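Local structure of iron binding protein FbpA (Mannheimia haemolytica, 1Q35) at residues A[101-115]-A[185-199]. The protein binds ferric iron in the periplasm, probably to hand it on for uptake into the cell. Sequence-based numbering, arbitrary orientation. Where two conformers were deposited one is given.
With FMT (formic acid), chain C.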
# COMPACT_ATOMS: atom_id res chain seq x y z
N ARG A 101 -2.64 -1.83 -5.21
CA ARG A 101 -3.52 -0.81 -4.67
C ARG A 101 -3.10 0.51 -5.29
O ARG A 101 -1.93 0.69 -5.66
CB ARG A 101 -3.44 -0.75 -3.14
CG ARG A 101 -2.04 -0.64 -2.57
CD ARG A 101 -1.39 -1.97 -2.20
NE ARG A 101 -2.10 -2.69 -1.15
CZ ARG A 101 -2.03 -2.45 0.17
NH1 ARG A 101 -2.73 -3.20 1.00
NH2 ARG A 101 -1.28 -1.49 0.69
N ALA A 102 -4.05 1.42 -5.42
CA ALA A 102 -3.77 2.75 -5.95
C ALA A 102 -3.79 3.76 -4.82
O ALA A 102 -4.64 3.69 -3.92
CB ALA A 102 -4.82 3.13 -6.99
N ARG A 103 -2.86 4.72 -4.84
CA ARG A 103 -2.93 5.83 -3.91
C ARG A 103 -3.65 6.96 -4.63
O ARG A 103 -3.12 7.59 -5.54
CB ARG A 103 -1.55 6.24 -3.39
CG ARG A 103 -1.60 7.11 -2.15
CD ARG A 103 -0.43 6.88 -1.19
NE ARG A 103 -0.60 7.61 0.07
CZ ARG A 103 -1.42 7.22 1.06
NH1 ARG A 103 -1.53 7.97 2.15
NH2 ARG A 103 -2.13 6.11 0.96
N VAL A 104 -4.91 7.15 -4.25
CA VAL A 104 -5.84 8.00 -4.98
C VAL A 104 -6.05 9.35 -4.29
O VAL A 104 -5.51 9.60 -3.21
CB VAL A 104 -7.20 7.28 -5.15
CG1 VAL A 104 -7.00 5.96 -5.90
CG2 VAL A 104 -7.88 7.02 -3.81
N ILE A 105 -6.82 10.21 -4.94
CA ILE A 105 -7.25 11.47 -4.36
C ILE A 105 -8.75 11.39 -4.13
O ILE A 105 -9.52 11.19 -5.07
CB ILE A 105 -6.91 12.67 -5.27
CG1 ILE A 105 -5.40 12.75 -5.49
CG2 ILE A 105 -7.44 13.97 -4.65
CD1 ILE A 105 -4.97 13.80 -6.49
N TYR A 106 -9.15 11.50 -2.87
CA TYR A 106 -10.56 11.59 -2.50
C TYR A 106 -10.98 13.05 -2.49
O TYR A 106 -10.21 13.90 -2.05
CB TYR A 106 -10.79 10.96 -1.13
CG TYR A 106 -10.53 9.47 -1.12
CD1 TYR A 106 -9.43 8.93 -0.47
CD2 TYR A 106 -11.37 8.62 -1.80
CE1 TYR A 106 -9.19 7.56 -0.49
CE2 TYR A 106 -11.14 7.25 -1.83
CZ TYR A 106 -10.05 6.72 -1.17
OH TYR A 106 -9.86 5.36 -1.23
N THR A 107 -12.18 13.34 -2.98
CA THR A 107 -12.69 14.71 -2.96
C THR A 107 -14.06 14.77 -2.32
O THR A 107 -14.81 13.80 -2.32
CB THR A 107 -12.78 15.30 -4.37
OG1 THR A 107 -13.54 14.42 -5.22
CG2 THR A 107 -11.40 15.44 -5.02
N SER A 108 -14.40 15.94 -1.80
CA SER A 108 -15.72 16.18 -1.26
C SER A 108 -16.75 16.07 -2.38
O SER A 108 -16.63 16.75 -3.39
CB SER A 108 -15.79 17.57 -0.64
OG SER A 108 -17.13 17.93 -0.33
N LYS A 109 -17.75 15.22 -2.20
CA LYS A 109 -18.85 15.13 -3.15
C LYS A 109 -19.51 16.49 -3.37
O LYS A 109 -19.71 16.91 -4.51
CB LYS A 109 -19.89 14.11 -2.65
CG LYS A 109 -21.06 13.89 -3.59
CD LYS A 109 -22.11 12.96 -2.98
CE LYS A 109 -23.31 12.80 -3.90
NZ LYS A 109 -24.47 12.17 -3.21
N ASP A 110 -19.82 17.18 -2.27
CA ASP A 110 -20.57 18.44 -2.31
C ASP A 110 -19.72 19.65 -2.70
O ASP A 110 -20.19 20.54 -3.40
CB ASP A 110 -21.22 18.71 -0.93
CG ASP A 110 -22.32 17.72 -0.60
OD1 ASP A 110 -22.58 17.51 0.60
OD2 ASP A 110 -22.97 17.11 -1.47
N ARG A 111 -18.48 19.68 -2.23
CA ARG A 111 -17.67 20.90 -2.31
C ARG A 111 -16.61 20.89 -3.41
O ARG A 111 -15.97 21.91 -3.65
CB ARG A 111 -17.04 21.19 -0.95
CG ARG A 111 -18.05 21.38 0.18
CD ARG A 111 -17.44 21.72 1.52
NE ARG A 111 -16.46 20.71 1.91
CZ ARG A 111 -16.76 19.53 2.46
NH1 ARG A 111 -18.01 19.20 2.76
NH2 ARG A 111 -15.78 18.68 2.75
N VAL A 112 -16.44 19.75 -4.08
CA VAL A 112 -15.50 19.63 -5.20
C VAL A 112 -16.12 18.90 -6.39
O VAL A 112 -16.03 19.38 -7.52
CB VAL A 112 -14.20 18.86 -4.78
CG1 VAL A 112 -13.24 18.70 -5.98
CG2 VAL A 112 -13.51 19.57 -3.65
N GLY A 113 -16.72 17.75 -6.14
CA GLY A 113 -17.16 16.88 -7.21
C GLY A 113 -16.00 16.05 -7.75
O GLY A 113 -14.96 15.90 -7.10
N LYS A 114 -16.20 15.51 -8.94
CA LYS A 114 -15.20 14.66 -9.58
C LYS A 114 -14.10 15.52 -10.19
O LYS A 114 -14.36 16.59 -10.72
CB LYS A 114 -15.87 13.83 -10.67
CG LYS A 114 -15.10 12.62 -11.13
CD LYS A 114 -15.90 11.82 -12.15
CE LYS A 114 -15.78 12.42 -13.54
NZ LYS A 114 -16.55 13.69 -13.72
N LEU A 115 -12.86 15.05 -10.10
CA LEU A 115 -11.74 15.75 -10.70
C LEU A 115 -11.75 15.54 -12.21
O LEU A 115 -12.13 14.46 -12.67
CB LEU A 115 -10.42 15.25 -10.12
CG LEU A 115 -10.30 15.48 -8.62
CD1 LEU A 115 -9.05 14.84 -8.08
CD2 LEU A 115 -10.33 16.98 -8.29
N ILE A 185 -13.21 14.82 5.36
CA ILE A 185 -13.96 15.33 4.21
C ILE A 185 -15.45 15.35 4.55
O ILE A 185 -16.14 16.35 4.31
CB ILE A 185 -13.69 14.48 2.93
CG1 ILE A 185 -12.25 14.68 2.44
CG2 ILE A 185 -14.69 14.87 1.84
CD1 ILE A 185 -11.85 13.77 1.29
N LYS A 186 -15.95 14.26 5.10
CA LYS A 186 -17.36 14.19 5.47
C LYS A 186 -17.74 15.32 6.43
O LYS A 186 -18.79 15.95 6.28
CB LYS A 186 -17.69 12.83 6.08
CG LYS A 186 -19.13 12.65 6.51
CD LYS A 186 -19.26 12.56 8.01
CE LYS A 186 -20.65 12.10 8.42
NZ LYS A 186 -20.92 12.46 9.84
N GLU A 187 -16.88 15.59 7.41
CA GLU A 187 -17.14 16.60 8.44
C GLU A 187 -16.95 18.04 7.94
O GLU A 187 -17.36 18.98 8.62
CB GLU A 187 -16.27 16.35 9.66
CG GLU A 187 -16.65 15.08 10.41
CD GLU A 187 -15.74 14.77 11.59
OE1 GLU A 187 -15.96 13.73 12.24
OE2 GLU A 187 -14.81 15.56 11.86
N GLY A 188 -16.35 18.22 6.77
CA GLY A 188 -16.17 19.53 6.18
C GLY A 188 -14.82 20.18 6.45
O GLY A 188 -14.60 21.30 6.03
N ILE A 189 -13.93 19.47 7.13
CA ILE A 189 -12.61 20.00 7.48
C ILE A 189 -11.72 20.16 6.26
O ILE A 189 -10.92 21.09 6.17
CB ILE A 189 -11.92 19.06 8.51
CG1 ILE A 189 -12.68 19.07 9.85
CG2 ILE A 189 -10.46 19.44 8.71
CD1 ILE A 189 -12.74 20.42 10.54
N CYS A 190 -11.84 19.24 5.32
CA CYS A 190 -11.08 19.36 4.08
C CYS A 190 -11.88 18.85 2.91
O CYS A 190 -12.94 18.24 3.07
CB CYS A 190 -9.74 18.64 4.18
SG CYS A 190 -9.84 17.08 5.04
N ASP A 191 -11.36 19.14 1.73
CA ASP A 191 -12.03 18.87 0.47
C ASP A 191 -11.31 17.87 -0.42
O ASP A 191 -11.91 17.35 -1.36
CB ASP A 191 -12.18 20.18 -0.31
CG ASP A 191 -13.11 21.17 0.36
OD1 ASP A 191 -13.74 20.83 1.38
OD2 ASP A 191 -13.27 22.32 -0.10
N TYR A 192 -10.01 17.67 -0.17
CA TYR A 192 -9.15 16.76 -0.92
C TYR A 192 -8.33 15.97 0.07
O TYR A 192 -7.83 16.54 1.04
CB TYR A 192 -8.17 17.52 -1.82
CG TYR A 192 -8.81 18.47 -2.81
CD1 TYR A 192 -9.26 19.73 -2.41
CD2 TYR A 192 -8.96 18.12 -4.15
CE1 TYR A 192 -9.86 20.60 -3.30
CE2 TYR A 192 -9.56 19.00 -5.05
CZ TYR A 192 -10.01 20.23 -4.62
OH TYR A 192 -10.61 21.08 -5.51
N SER A 193 -8.21 14.66 -0.14
CA SER A 193 -7.25 13.88 0.63
C SER A 193 -6.52 12.89 -0.26
O SER A 193 -6.94 12.63 -1.39
CB SER A 193 -7.93 13.15 1.80
OG SER A 193 -8.62 11.99 1.35
N ILE A 194 -5.41 12.38 0.24
CA ILE A 194 -4.68 11.30 -0.41
C ILE A 194 -4.88 10.05 0.44
O ILE A 194 -4.79 10.11 1.66
CB ILE A 194 -3.19 11.65 -0.53
CG1 ILE A 194 -3.00 12.88 -1.41
CG2 ILE A 194 -2.42 10.46 -1.09
CD1 ILE A 194 -1.57 13.41 -1.43
N GLY A 195 -5.17 8.92 -0.20
CA GLY A 195 -5.32 7.67 0.52
C GLY A 195 -5.38 6.48 -0.42
O GLY A 195 -5.53 6.66 -1.62
N ASN A 196 -5.29 5.27 0.12
CA ASN A 196 -5.31 4.09 -0.72
C ASN A 196 -6.74 3.72 -1.13
O ASN A 196 -7.69 3.89 -0.36
CB ASN A 196 -4.62 2.90 -0.04
CG ASN A 196 -3.10 3.03 -0.02
OD1 ASN A 196 -2.52 3.82 -0.76
ND2 ASN A 196 -2.46 2.23 0.82
N SER A 197 -6.86 3.20 -2.34
CA SER A 197 -8.13 2.92 -2.98
C SER A 197 -9.01 1.94 -2.22
O SER A 197 -10.21 2.16 -2.06
CB SER A 197 -7.88 2.38 -4.39
OG SER A 197 -6.99 1.27 -4.37
N TYR A 198 -8.42 0.85 -1.75
CA TYR A 198 -9.20 -0.22 -1.13
C TYR A 198 -9.94 0.26 0.12
O TYR A 198 -11.00 -0.27 0.45
CB TYR A 198 -8.32 -1.46 -0.82
CG TYR A 198 -7.11 -1.17 0.03
CD1 TYR A 198 -5.92 -0.77 -0.57
CD2 TYR A 198 -7.16 -1.24 1.41
CE1 TYR A 198 -4.81 -0.47 0.18
CE2 TYR A 198 -6.04 -0.94 2.18
CZ TYR A 198 -4.87 -0.55 1.55
OH TYR A 198 -3.74 -0.21 2.26
N TYR A 199 -9.42 1.27 0.79
CA TYR A 199 -10.10 1.82 1.96
C TYR A 199 -11.50 2.37 1.64
O TYR A 199 -12.36 2.36 2.50
CB TYR A 199 -9.26 2.90 2.65
CG TYR A 199 -8.06 2.35 3.39
CD1 TYR A 199 -6.77 2.78 3.10
CD2 TYR A 199 -8.21 1.40 4.40
CE1 TYR A 199 -5.67 2.28 3.77
CE2 TYR A 199 -7.11 0.89 5.07
CZ TYR A 199 -5.85 1.34 4.76
OH TYR A 199 -4.74 0.85 5.42
C FMT C . -3.17 -2.48 4.90
O1 FMT C . -3.07 -3.64 5.54
O2 FMT C . -3.41 -2.49 3.70
O HOH W 1 -19.37 16.75 3.61
O HOH W 2 -13.58 23.03 -2.65
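At the iron-binding cleft, the guanidinium of Arg-101 lies against Tyr-198, a ligand of ferric iron together with Tyr-199 and Tyr-142. Tyr-198 CE1 sits over the centre of the guanidinium, 3.4 Å from CZ, with the two planes 34° apart. No iron is bound here; formic acid, probably from the crystallisation liquor and also held by Arg-10, accepts from Arg-101 NH1 (2.9 Å to FMT O2). Asn-196 braces the tyrosine, its ND2 donating nearly in the amide plane to Tyr-198 OH (3.1 Å), while its OD1 takes a weak bond from Arg-103, whose stronger partner is Asp-178.

Arg-101 and Tyr-198 lie just beyond the paired part of strands 96-108 and 192-196, antiparallel neighbours in the mixed sheet of this periplasmic-binding-protein fold. Tyr-106 lays its ring along strand 192-196, and its OH donates to Asn-196 O (2.8 Å) from above the carbonyl plane. Gly-195, with no side chain, leaves room for that ring.

At the far end Arg-111, bent at chi3 (-56°), turns its guanidinium edge to three acceptors: NE to Asp-191 OD1 (2.8 Å, a salt bridge), NH2 to Ile-185 O (2.8 Å) and Cys-190 O. Gly-188, the Schellman residue, packs its CA on one guanidinium face, opposite Ser-108 OG.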